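Local coordinates for uncharacterized protein VPA0106 (Vibrio parahaemolyticus, PDB 3U07) that is of unknown function, a DUF1254 and DUF1214 family protein probably exported from the cytoplasm, at residues N54-Q62 with H84-A92; L328-F339 with Q427-K435. The protein carries 2 engineered substitutions. All coordinates share one frame; numbering follows the deposited sequence.

Contact 1: N54-Q62 with H84-A92. Engineered in segment 54-62: Glu60 (natural residue Arg).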
loop_
_atom_site.group_PDB
_atom_site.type_symbol
_atom_site.label_atom_id
_atom_site.label_comp_id
_atom_site.label_asym_id
_atom_site.label_seq_id
_atom_site.Cartn_x
_atom_site.Cartn_y
_atom_site.Cartn_z
ATOM N N ASN A 54 -0.388 -0.839 20.727
ATOM C CA ASN A 54 -1.189 -2.055 20.749
ATOM C C ASN A 54 -0.217 -3.181 21.067
ATOM O O ASN A 54 -0.568 -4.361 21.095
ATOM C CB ASN A 54 -1.876 -2.281 19.406
ATOM C CG ASN A 54 -3.110 -1.412 19.240
ATOM O OD1 ASN A 54 -4.122 -1.617 19.914
ATOM N ND2 ASN A 54 -3.027 -0.425 18.355
ATOM N N ASN A 55 1.020 -2.774 21.325
ATOM C CA ASN A 55 2.103 -3.676 21.670
ATOM C C ASN A 55 2.172 -4.888 20.753
ATOM O O ASN A 55 2.108 -6.028 21.208
ATOM C CB ASN A 55 1.963 -4.111 23.135
ATOM C CG ASN A 55 3.282 -4.558 23.742
ATOM O OD1 ASN A 55 4.346 -4.028 23.413
ATOM N ND2 ASN A 55 3.216 -5.524 24.651
ATOM N N TYR A 56 2.295 -4.636 19.451
ATOM C CA TYR A 56 2.397 -5.720 18.480
ATOM C C TYR A 56 3.809 -6.287 18.474
ATOM O O TYR A 56 4.785 -5.543 18.374
ATOM C CB TYR A 56 2.089 -5.236 17.062
ATOM C CG TYR A 56 0.644 -4.902 16.794
ATOM C CD1 TYR A 56 -0.372 -5.385 17.617
ATOM C CD2 TYR A 56 0.288 -4.124 15.691
ATOM C CE1 TYR A 56 -1.707 -5.100 17.349
ATOM C CE2 TYR A 56 -1.041 -3.836 15.414
ATOM C CZ TYR A 56 -2.035 -4.325 16.244
ATOM O OH TYR A 56 -3.352 -4.028 15.972
ATOM N N PRO A 57 3.944 -7.610 18.608
ATOM C CA PRO A 57 5.317 -8.113 18.583
ATOM C C PRO A 57 5.877 -7.936 17.171
ATOM O O PRO A 57 5.151 -8.058 16.180
ATOM C CB PRO A 57 5.161 -9.578 18.990
ATOM C CG PRO A 57 3.745 -9.906 18.605
ATOM C CD PRO A 57 2.997 -8.666 18.998
ATOM N N LEU A 58 7.160 -7.618 17.083
ATOM C CA LEU A 58 7.804 -7.425 15.794
ATOM C C LEU A 58 8.257 -8.774 15.230
ATOM O O LEU A 58 8.408 -9.749 15.968
ATOM C CB LEU A 58 8.990 -6.471 15.959
ATOM C CG LEU A 58 8.612 -5.122 16.592
ATOM C CD1 LEU A 58 9.860 -4.284 16.810
ATOM C CD2 LEU A 58 7.626 -4.382 15.695
ATOM N N ASN A 59 8.452 -8.832 13.916
ATOM C CA ASN A 59 8.878 -10.060 13.250
ATOM C C ASN A 59 7.890 -11.199 13.473
ATOM O O ASN A 59 8.278 -12.349 13.687
ATOM C CB ASN A 59 10.284 -10.470 13.717
ATOM C CG ASN A 59 11.362 -9.521 13.218
ATOM O OD1 ASN A 59 11.290 -9.028 12.091
ATOM N ND2 ASN A 59 12.370 -9.271 14.045
ATOM N N GLU A 60 6.607 -10.852 13.422
ATOM C CA GLU A 60 5.509 -11.802 13.580
ATOM C C GLU A 60 4.303 -11.243 12.843
ATOM O O GLU A 60 4.117 -10.028 12.785
ATOM C CB GLU A 60 5.126 -11.978 15.055
ATOM C CG GLU A 60 6.059 -12.854 15.880
ATOM C CD GLU A 60 5.552 -13.074 17.304
ATOM O OE1 GLU A 60 4.320 -13.030 17.510
ATOM O OE2 GLU A 60 6.382 -13.302 18.211
ATOM N N PHE A 61 3.496 -12.124 12.261
ATOM C CA PHE A 61 2.285 -11.703 11.576
ATOM C C PHE A 61 1.307 -11.357 12.700
ATOM O O PHE A 61 1.209 -12.088 13.686
ATOM C CB PHE A 61 1.735 -12.852 10.727
ATOM C CG PHE A 61 2.637 -13.253 9.592
ATOM C CD1 PHE A 61 2.878 -12.379 8.532
ATOM C CD2 PHE A 61 3.255 -14.500 9.585
ATOM C CE1 PHE A 61 3.720 -12.741 7.483
ATOM C CE2 PHE A 61 4.101 -14.871 8.539
ATOM C CZ PHE A 61 4.335 -13.988 7.486
ATOM N N GLN A 62 0.603 -10.237 12.569
ATOM C CA GLN A 62 -0.349 -9.813 13.594
ATOM C C GLN A 62 -1.400 -10.872 13.900
ATOM O O GLN A 62 -2.276 -11.142 13.083
ATOM C CB GLN A 62 -1.034 -8.519 13.165
ATOM C CG GLN A 62 -0.230 -7.271 13.473
ATOM C CD GLN A 62 -0.594 -6.113 12.568
ATOM O OE1 GLN A 62 -1.753 -5.955 12.180
ATOM N NE2 GLN A 62 0.395 -5.287 12.234
ATOM N N HIS A 84 -5.411 -11.306 3.712
ATOM C CA HIS A 84 -4.160 -10.625 4.015
ATOM C C HIS A 84 -3.418 -11.076 5.262
ATOM O O HIS A 84 -3.999 -11.628 6.196
ATOM C CB HIS A 84 -4.397 -9.113 4.136
ATOM C CG HIS A 84 -4.910 -8.692 5.480
ATOM N ND1 HIS A 84 -6.248 -8.716 5.812
ATOM C CD2 HIS A 84 -4.253 -8.303 6.600
ATOM C CE1 HIS A 84 -6.393 -8.360 7.077
ATOM N NE2 HIS A 84 -5.198 -8.106 7.579
ATOM N N LEU A 85 -2.113 -10.822 5.244
ATOM C CA LEU A 85 -1.224 -11.106 6.358
ATOM C C LEU A 85 -0.449 -9.804 6.564
ATOM O O LEU A 85 0.032 -9.204 5.598
ATOM C CB LEU A 85 -0.254 -12.243 6.028
ATOM C CG LEU A 85 -0.740 -13.680 6.203
ATOM C CD1 LEU A 85 0.431 -14.624 5.973
ATOM C CD2 LEU A 85 -1.306 -13.880 7.606
HETATM N N MSE A 86 -0.346 -9.355 7.809
HETATM C CA MSE A 86 0.362 -8.116 8.105
HETATM C C MSE A 86 1.320 -8.269 9.268
HETATM O O MSE A 86 1.150 -9.133 10.127
HETATM C CB MSE A 86 -0.622 -6.996 8.446
HETATM C CG MSE A 86 -1.549 -6.585 7.322
HETATM SE SE MSE A 86 -2.831 -5.289 7.956
HETATM C CE MSE A 86 -3.420 -6.233 9.528
ATOM N N GLY A 87 2.326 -7.407 9.288
ATOM C CA GLY A 87 3.292 -7.438 10.359
ATOM C C GLY A 87 4.344 -6.376 10.154
ATOM O O GLY A 87 4.303 -5.617 9.183
ATOM N N TRP A 88 5.283 -6.320 11.088
ATOM C CA TRP A 88 6.382 -5.379 11.027
ATOM C C TRP A 88 7.666 -6.153 11.260
ATOM O O TRP A 88 7.786 -6.895 12.232
ATOM C CB TRP A 88 6.239 -4.304 12.102
ATOM C CG TRP A 88 5.106 -3.362 11.871
ATOM C CD1 TRP A 88 3.816 -3.505 12.295
ATOM C CD2 TRP A 88 5.161 -2.127 11.149
ATOM N NE1 TRP A 88 3.061 -2.430 11.880
ATOM C CE2 TRP A 88 3.862 -1.571 11.172
ATOM C CE3 TRP A 88 6.182 -1.438 10.481
ATOM C CZ2 TRP A 88 3.558 -0.352 10.557
ATOM C CZ3 TRP A 88 5.879 -0.223 9.869
ATOM C CH2 TRP A 88 4.575 0.303 9.911
ATOM N N LEU A 89 8.615 -5.987 10.352
ATOM C CA LEU A 89 9.906 -6.645 10.453
ATOM C C LEU A 89 10.848 -5.701 11.184
ATOM O O LEU A 89 10.699 -4.480 11.104
ATOM C CB LEU A 89 10.473 -6.913 9.053
ATOM C CG LEU A 89 10.273 -8.242 8.320
ATOM C CD1 LEU A 89 8.977 -8.911 8.712
ATOM C CD2 LEU A 89 10.347 -7.979 6.826
ATOM N N ASP A 90 11.804 -6.268 11.909
ATOM C CA ASP A 90 12.813 -5.465 12.597
ATOM C C ASP A 90 14.109 -6.190 12.314
ATOM O O ASP A 90 14.324 -7.296 12.807
ATOM C CB ASP A 90 12.570 -5.400 14.105
ATOM C CG ASP A 90 13.720 -4.731 14.849
ATOM O OD1 ASP A 90 14.510 -3.995 14.219
ATOM O OD2 ASP A 90 13.832 -4.934 16.072
ATOM N N VAL A 91 14.962 -5.576 11.503
ATOM C CA VAL A 91 16.231 -6.196 11.136
ATOM C C VAL A 91 17.438 -5.543 11.818
ATOM O O VAL A 91 18.582 -5.789 11.435
ATOM C CB VAL A 91 16.433 -6.136 9.604
ATOM C CG1 VAL A 91 15.245 -6.800 8.894
ATOM C CG2 VAL A 91 16.567 -4.684 9.149
ATOM N N ALA A 92 17.177 -4.723 12.833
ATOM C CA ALA A 92 18.245 -4.032 13.555
ATOM C C ALA A 92 19.309 -4.969 14.122
ATOM O O ALA A 92 20.495 -4.785 13.871
ATOM C CB ALA A 92 17.659 -3.186 14.689
HETATM O O HOH W 1 4.561 -7.639 13.416
HETATM O O HOH W 2 -1.990 -10.675 9.861
HETATM O O HOH W 3 0.286 -2.432 11.948
#

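Contact 2: L328-F339 with Q427-K435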
loop_
_atom_site.group_PDB
_atom_site.type_symbol
_atom_site.label_atom_id
_atom_site.label_comp_id
_atom_site.label_asym_id
_atom_site.label_seq_id
_atom_site.Cartn_x
_atom_site.Cartn_y
_atom_site.Cartn_z
ATOM N N LEU A 328 -24.270 8.086 -8.092
ATOM C CA LEU A 328 -24.677 6.686 -8.200
ATOM C C LEU A 328 -25.532 6.386 -6.973
ATOM O O LEU A 328 -25.112 6.649 -5.842
ATOM C CB LEU A 328 -23.451 5.770 -8.205
ATOM C CG LEU A 328 -22.557 5.895 -9.437
ATOM C CD1 LEU A 328 -21.282 5.098 -9.224
ATOM C CD2 LEU A 328 -23.325 5.413 -10.669
ATOM N N ASP A 329 -26.717 5.827 -7.195
ATOM C CA ASP A 329 -27.647 5.532 -6.105
ATOM C C ASP A 329 -28.605 4.424 -6.532
ATOM O O ASP A 329 -29.472 4.636 -7.376
ATOM C CB ASP A 329 -28.437 6.802 -5.779
ATOM C CG ASP A 329 -29.225 6.696 -4.489
ATOM O OD1 ASP A 329 -29.676 5.584 -4.150
ATOM O OD2 ASP A 329 -29.407 7.739 -3.826
ATOM N N GLY A 330 -28.457 3.247 -5.937
ATOM C CA GLY A 330 -29.305 2.124 -6.294
ATOM C C GLY A 330 -30.791 2.247 -6.012
ATOM O O GLY A 330 -31.577 1.448 -6.512
ATOM N N SER A 331 -31.190 3.232 -5.218
ATOM C CA SER A 331 -32.606 3.405 -4.907
ATOM C C SER A 331 -33.313 4.196 -6.006
ATOM O O SER A 331 -34.541 4.264 -6.044
ATOM C CB SER A 331 -32.776 4.135 -3.569
ATOM O OG SER A 331 -32.261 5.457 -3.628
ATOM N N LYS A 332 -32.530 4.774 -6.914
ATOM C CA LYS A 332 -33.081 5.590 -7.989
ATOM C C LYS A 332 -32.964 5.038 -9.400
ATOM O O LYS A 332 -33.754 5.398 -10.267
ATOM C CB LYS A 332 -32.437 6.973 -7.960
ATOM C CG LYS A 332 -32.585 7.680 -6.633
ATOM C CD LYS A 332 -32.052 9.089 -6.686
ATOM C CE LYS A 332 -32.274 9.780 -5.354
ATOM N NZ LYS A 332 -31.795 11.186 -5.369
ATOM N N HIS A 333 -31.986 4.174 -9.643
ATOM C CA HIS A 333 -31.803 3.643 -10.984
ATOM C C HIS A 333 -31.172 2.262 -11.004
ATOM O O HIS A 333 -30.749 1.723 -9.980
ATOM C CB HIS A 333 -30.866 4.550 -11.795
ATOM C CG HIS A 333 -31.291 5.982 -11.879
ATOM N ND1 HIS A 333 -32.240 6.428 -12.775
ATOM C CD2 HIS A 333 -30.875 7.077 -11.197
ATOM C CE1 HIS A 333 -32.389 7.734 -12.642
ATOM N NE2 HIS A 333 -31.573 8.153 -11.691
ATOM N N ASP A 334 -31.130 1.716 -12.213
ATOM C CA ASP A 334 -30.488 0.451 -12.509
ATOM C C ASP A 334 -29.350 0.971 -13.389
ATOM O O ASP A 334 -29.521 1.968 -14.092
ATOM C CB ASP A 334 -31.409 -0.454 -13.321
ATOM C CG ASP A 334 -32.161 -1.448 -12.459
ATOM O OD1 ASP A 334 -32.264 -1.226 -11.234
ATOM O OD2 ASP A 334 -32.654 -2.450 -13.015
ATOM N N TYR A 335 -28.185 0.339 -13.346
ATOM C CA TYR A 335 -27.086 0.823 -14.168
ATOM C C TYR A 335 -26.463 -0.279 -15.000
ATOM O O TYR A 335 -26.646 -1.466 -14.724
ATOM C CB TYR A 335 -26.000 1.454 -13.295
ATOM C CG TYR A 335 -26.486 2.574 -12.406
ATOM C CD1 TYR A 335 -27.089 2.306 -11.174
ATOM C CD2 TYR A 335 -26.343 3.905 -12.795
ATOM C CE1 TYR A 335 -27.536 3.345 -10.350
ATOM C CE2 TYR A 335 -26.786 4.942 -11.985
ATOM C CZ TYR A 335 -27.379 4.658 -10.766
ATOM O OH TYR A 335 -27.819 5.691 -9.969
ATOM N N VAL A 336 -25.738 0.124 -16.037
ATOM C CA VAL A 336 -25.054 -0.827 -16.889
ATOM C C VAL A 336 -23.673 -0.283 -17.254
ATOM O O VAL A 336 -23.492 0.912 -17.489
ATOM C CB VAL A 336 -25.870 -1.159 -18.168
ATOM C CG1 VAL A 336 -25.977 0.054 -19.064
ATOM C CG2 VAL A 336 -25.218 -2.327 -18.902
HETATM N N MSE A 337 -22.705 -1.190 -17.280
HETATM C CA MSE A 337 -21.317 -0.879 -17.586
HETATM C C MSE A 337 -20.880 -1.840 -18.688
HETATM O O MSE A 337 -20.942 -3.050 -18.505
HETATM C CB MSE A 337 -20.487 -1.144 -16.339
HETATM C CG MSE A 337 -19.413 -0.148 -16.019
HETATM SE SE MSE A 337 -18.581 -0.659 -14.339
HETATM C CE MSE A 337 -20.008 -1.634 -13.522
ATOM N N ARG A 338 -20.441 -1.316 -19.825
ATOM C CA ARG A 338 -20.000 -2.184 -20.912
ATOM C C ARG A 338 -18.650 -1.696 -21.426
ATOM O O ARG A 338 -18.513 -0.542 -21.835
ATOM C CB ARG A 338 -21.039 -2.186 -22.029
ATOM C CG ARG A 338 -20.670 -3.023 -23.233
ATOM C CD ARG A 338 -21.800 -2.972 -24.247
ATOM N NE ARG A 338 -21.314 -3.030 -25.622
ATOM C CZ ARG A 338 -20.949 -4.142 -26.248
ATOM N NH1 ARG A 338 -21.016 -5.313 -25.626
ATOM N NH2 ARG A 338 -20.509 -4.077 -27.496
ATOM N N PHE A 339 -17.662 -2.585 -21.431
ATOM C CA PHE A 339 -16.310 -2.202 -21.835
ATOM C C PHE A 339 -15.434 -3.376 -22.259
ATOM O O PHE A 339 -15.678 -4.522 -21.881
ATOM C CB PHE A 339 -15.623 -1.540 -20.646
ATOM C CG PHE A 339 -15.663 -2.390 -19.400
ATOM C CD1 PHE A 339 -16.799 -2.411 -18.597
ATOM C CD2 PHE A 339 -14.603 -3.234 -19.080
ATOM C CE1 PHE A 339 -16.888 -3.261 -17.497
ATOM C CE2 PHE A 339 -14.678 -4.090 -17.982
ATOM C CZ PHE A 339 -15.824 -4.106 -17.189
ATOM N N GLN A 427 -9.130 5.734 -18.618
ATOM C CA GLN A 427 -10.275 6.191 -17.843
ATOM C C GLN A 427 -11.200 5.025 -17.527
ATOM O O GLN A 427 -11.406 4.139 -18.351
ATOM C CB GLN A 427 -11.044 7.265 -18.618
ATOM C CG GLN A 427 -10.226 8.507 -18.934
ATOM C CD GLN A 427 -9.806 9.256 -17.685
ATOM O OE1 GLN A 427 -10.638 9.843 -16.992
ATOM N NE2 GLN A 427 -8.510 9.234 -17.386
HETATM N N MSE A 428 -11.756 5.024 -16.326
HETATM C CA MSE A 428 -12.655 3.958 -15.932
HETATM C C MSE A 428 -13.899 3.948 -16.817
HETATM O O MSE A 428 -14.451 5.001 -17.130
HETATM C CB MSE A 428 -13.081 4.141 -14.485
HETATM C CG MSE A 428 -13.808 2.941 -13.943
HETATM SE SE MSE A 428 -14.214 3.139 -12.099
HETATM C CE MSE A 428 -15.741 1.947 -12.023
ATOM N N PRO A 429 -14.347 2.757 -17.243
ATOM C CA PRO A 429 -15.543 2.712 -18.089
ATOM C C PRO A 429 -16.681 3.443 -17.372
ATOM O O PRO A 429 -16.772 3.418 -16.145
ATOM C CB PRO A 429 -15.794 1.212 -18.246
ATOM C CG PRO A 429 -14.392 0.649 -18.242
ATOM C CD PRO A 429 -13.747 1.418 -17.100
ATOM N N GLU A 430 -17.539 4.101 -18.136
ATOM C CA GLU A 430 -18.641 4.851 -17.550
ATOM C C GLU A 430 -19.767 3.930 -17.122
ATOM O O GLU A 430 -19.936 2.847 -17.682
ATOM C CB GLU A 430 -19.174 5.865 -18.565
ATOM C CG GLU A 430 -18.102 6.752 -19.184
ATOM C CD GLU A 430 -18.677 7.866 -20.047
ATOM O OE1 GLU A 430 -19.526 7.578 -20.912
ATOM O OE2 GLU A 430 -18.272 9.032 -19.867
ATOM N N ILE A 431 -20.518 4.330 -16.104
ATOM C CA ILE A 431 -21.649 3.518 -15.701
ATOM C C ILE A 431 -22.885 4.350 -16.048
ATOM O O ILE A 431 -23.061 5.478 -15.587
ATOM C CB ILE A 431 -21.572 3.102 -14.203
ATOM C CG1 ILE A 431 -21.580 4.311 -13.287
ATOM C CG2 ILE A 431 -20.261 2.342 -13.951
ATOM C CD1 ILE A 431 -20.857 4.029 -11.979
ATOM N N LYS A 432 -23.720 3.785 -16.912
ATOM C CA LYS A 432 -24.904 4.466 -17.401
ATOM C C LYS A 432 -26.199 4.015 -16.786
ATOM O O LYS A 432 -26.357 2.851 -16.427
ATOM C CB LYS A 432 -25.012 4.277 -18.911
ATOM C CG LYS A 432 -23.732 4.559 -19.665
ATOM C CD LYS A 432 -23.931 4.414 -21.164
ATOM C CE LYS A 432 -22.628 4.641 -21.905
ATOM N NZ LYS A 432 -22.845 4.748 -23.374
ATOM N N VAL A 433 -27.135 4.949 -16.675
ATOM C CA VAL A 433 -28.448 4.636 -16.148
ATOM C C VAL A 433 -29.150 3.794 -17.210
ATOM O O VAL A 433 -28.992 4.035 -18.407
ATOM C CB VAL A 433 -29.255 5.926 -15.890
ATOM C CG1 VAL A 433 -30.746 5.616 -15.719
ATOM C CG2 VAL A 433 -28.710 6.611 -14.652
ATOM N N VAL A 434 -29.890 2.786 -16.765
ATOM C CA VAL A 434 -30.636 1.922 -17.670
ATOM C C VAL A 434 -32.094 2.365 -17.647
ATOM O O VAL A 434 -32.639 2.645 -16.580
ATOM C CB VAL A 434 -30.615 0.454 -17.213
ATOM C CG1 VAL A 434 -31.412 -0.403 -18.191
ATOM C CG2 VAL A 434 -29.186 -0.038 -17.098
ATOM N N LYS A 435 -32.727 2.431 -18.812
ATOM C CA LYS A 435 -34.132 2.814 -18.867
ATOM C C LYS A 435 -34.891 1.952 -17.850
ATOM O O LYS A 435 -36.068 1.628 -18.117
ATOM C CB LYS A 435 -34.683 2.577 -20.258
HETATM O O HOH W 4 -33.047 2.654 -13.911
HETATM O O HOH W 5 -19.738 1.499 -19.840
#

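Contact 1: N54-Q62 with H84-A92
Asn59 shows how a single asparagine can pair with a strand through main chain and side chain at once: its backbone N and its side-chain amide together hydrogen-bond to the edge of strand 82-90 from Trp88 to Asp90. Its backbone N donates to Trp88 O at 2.7 Å, OD1 accepts from Asp90 N at 2.8 Å, and ND2 returns a bond to Asp90 O at 3.0 Å. The last is the more regular of the two side-chain bonds, lying in the amide plane and meeting a lone pair of Asp90 O, whereas Asp90 N reaches OD1 from above the plane of its carbonyl. Farther along, Gln62 N donates to Met86 O at 2.7 Å. With CG anti to the backbone N (chi1 172°), Asp90 turns OD1 to accept from Ala92 N, an Asx turn, and to form a salt bridge with Arg205.

Water bridges both the backbones and the side chains. One molecule accepts from Trp88 N and donates to Pro57 O. Another accepts from both Gln62 NE2 and Trp88 NE1, meeting the indole in its plane; the Gln62 amide and the indole lie side by side, their planes 25° apart.

The apolar touches are few. Leu85 CD1 sits over the centre of one face of the Phe61 ring, a CH-pi contact 4.1 Å from the centroid. Leu58 divides its branches, CD2 to Trp88 CB at 3.9 Å and CD1 against Asp90 CB.

Strand 82-90 is an outermost strand of an antiparallel sheet. Its other edge pairs with strand 161-169, while the loop following helix 26-52 runs along this one, and Phe47 of that helix meets Trp88 edge-to-face and touches Leu58.

Contact 2: L328-F339 with Q427-K435
Val433 sets both methyls against His333, and CG2 reaches Tyr335 as well, an example of how a branched residue can serve two neighbours at once. CG2 stands over one face of the His333 imidazole, displaced toward the rim and 4.0 Å from the centroid, and lies 3.7 Å from Tyr335 CE2; CG1, anti to the backbone N (chi1 164°), turns to His333 ND1. The Tyr335 hydroxyl is held from its own segment, accepting from Asp329 N at 3.0 Å.

Val434 crosses Val336 at about a right angle, its CG2 3.7 Å from Val336 CB. Asp334 and Lys432 start out on that same face of the sheet, and the Asp334 carboxylate is hydrogen-bonded to the hydroxyls of Tyr386 and Ser388.

The backbones that carry these side chains form an antiparallel ladder in which strand 432-434 forms one edge of a mixed sheet, beside strand 334-340. Val336 and Lys432 are a hydrogen-bonded pair, with Val336 N to Lys432 O at 2.8 Å and Lys432 N to Val336 O at 2.9 Å; Tyr335 and Val433 are a non-hydrogen-bonded one.

Past the ladder, Ile431 and Met337, a selenomethionine, lie side by side, with Ile431 CG2 pressed to 3.3 Å from Met337 CG. Pro429 meets Phe339 obliquely, its CG 3.5 Å from Phe339 CB, and the Phe339 ring goes on to meet Trp348 edge-to-face.

From the N terminus, helix 26-52 leads into 54-62, and contact 1 closes a short loop when the chain, after 21 intervening residues that are partly not modelled, returns as strand 82-90. Many further strands and helices follow before contact 2 opens at 328-339 and closes its longer loop at 427-435, after 87 residues that include 31 in strands. The two loops follow in series, neither enclosing nor crossing the other. Contact 1 ties the N-terminal helix's exit to an edge of an antiparallel sheet, and contact 2 adds the C-terminal strand as an edge of a mixed sheet. They lie on opposite sides of the chain's centre, their centres about 42 Å apart.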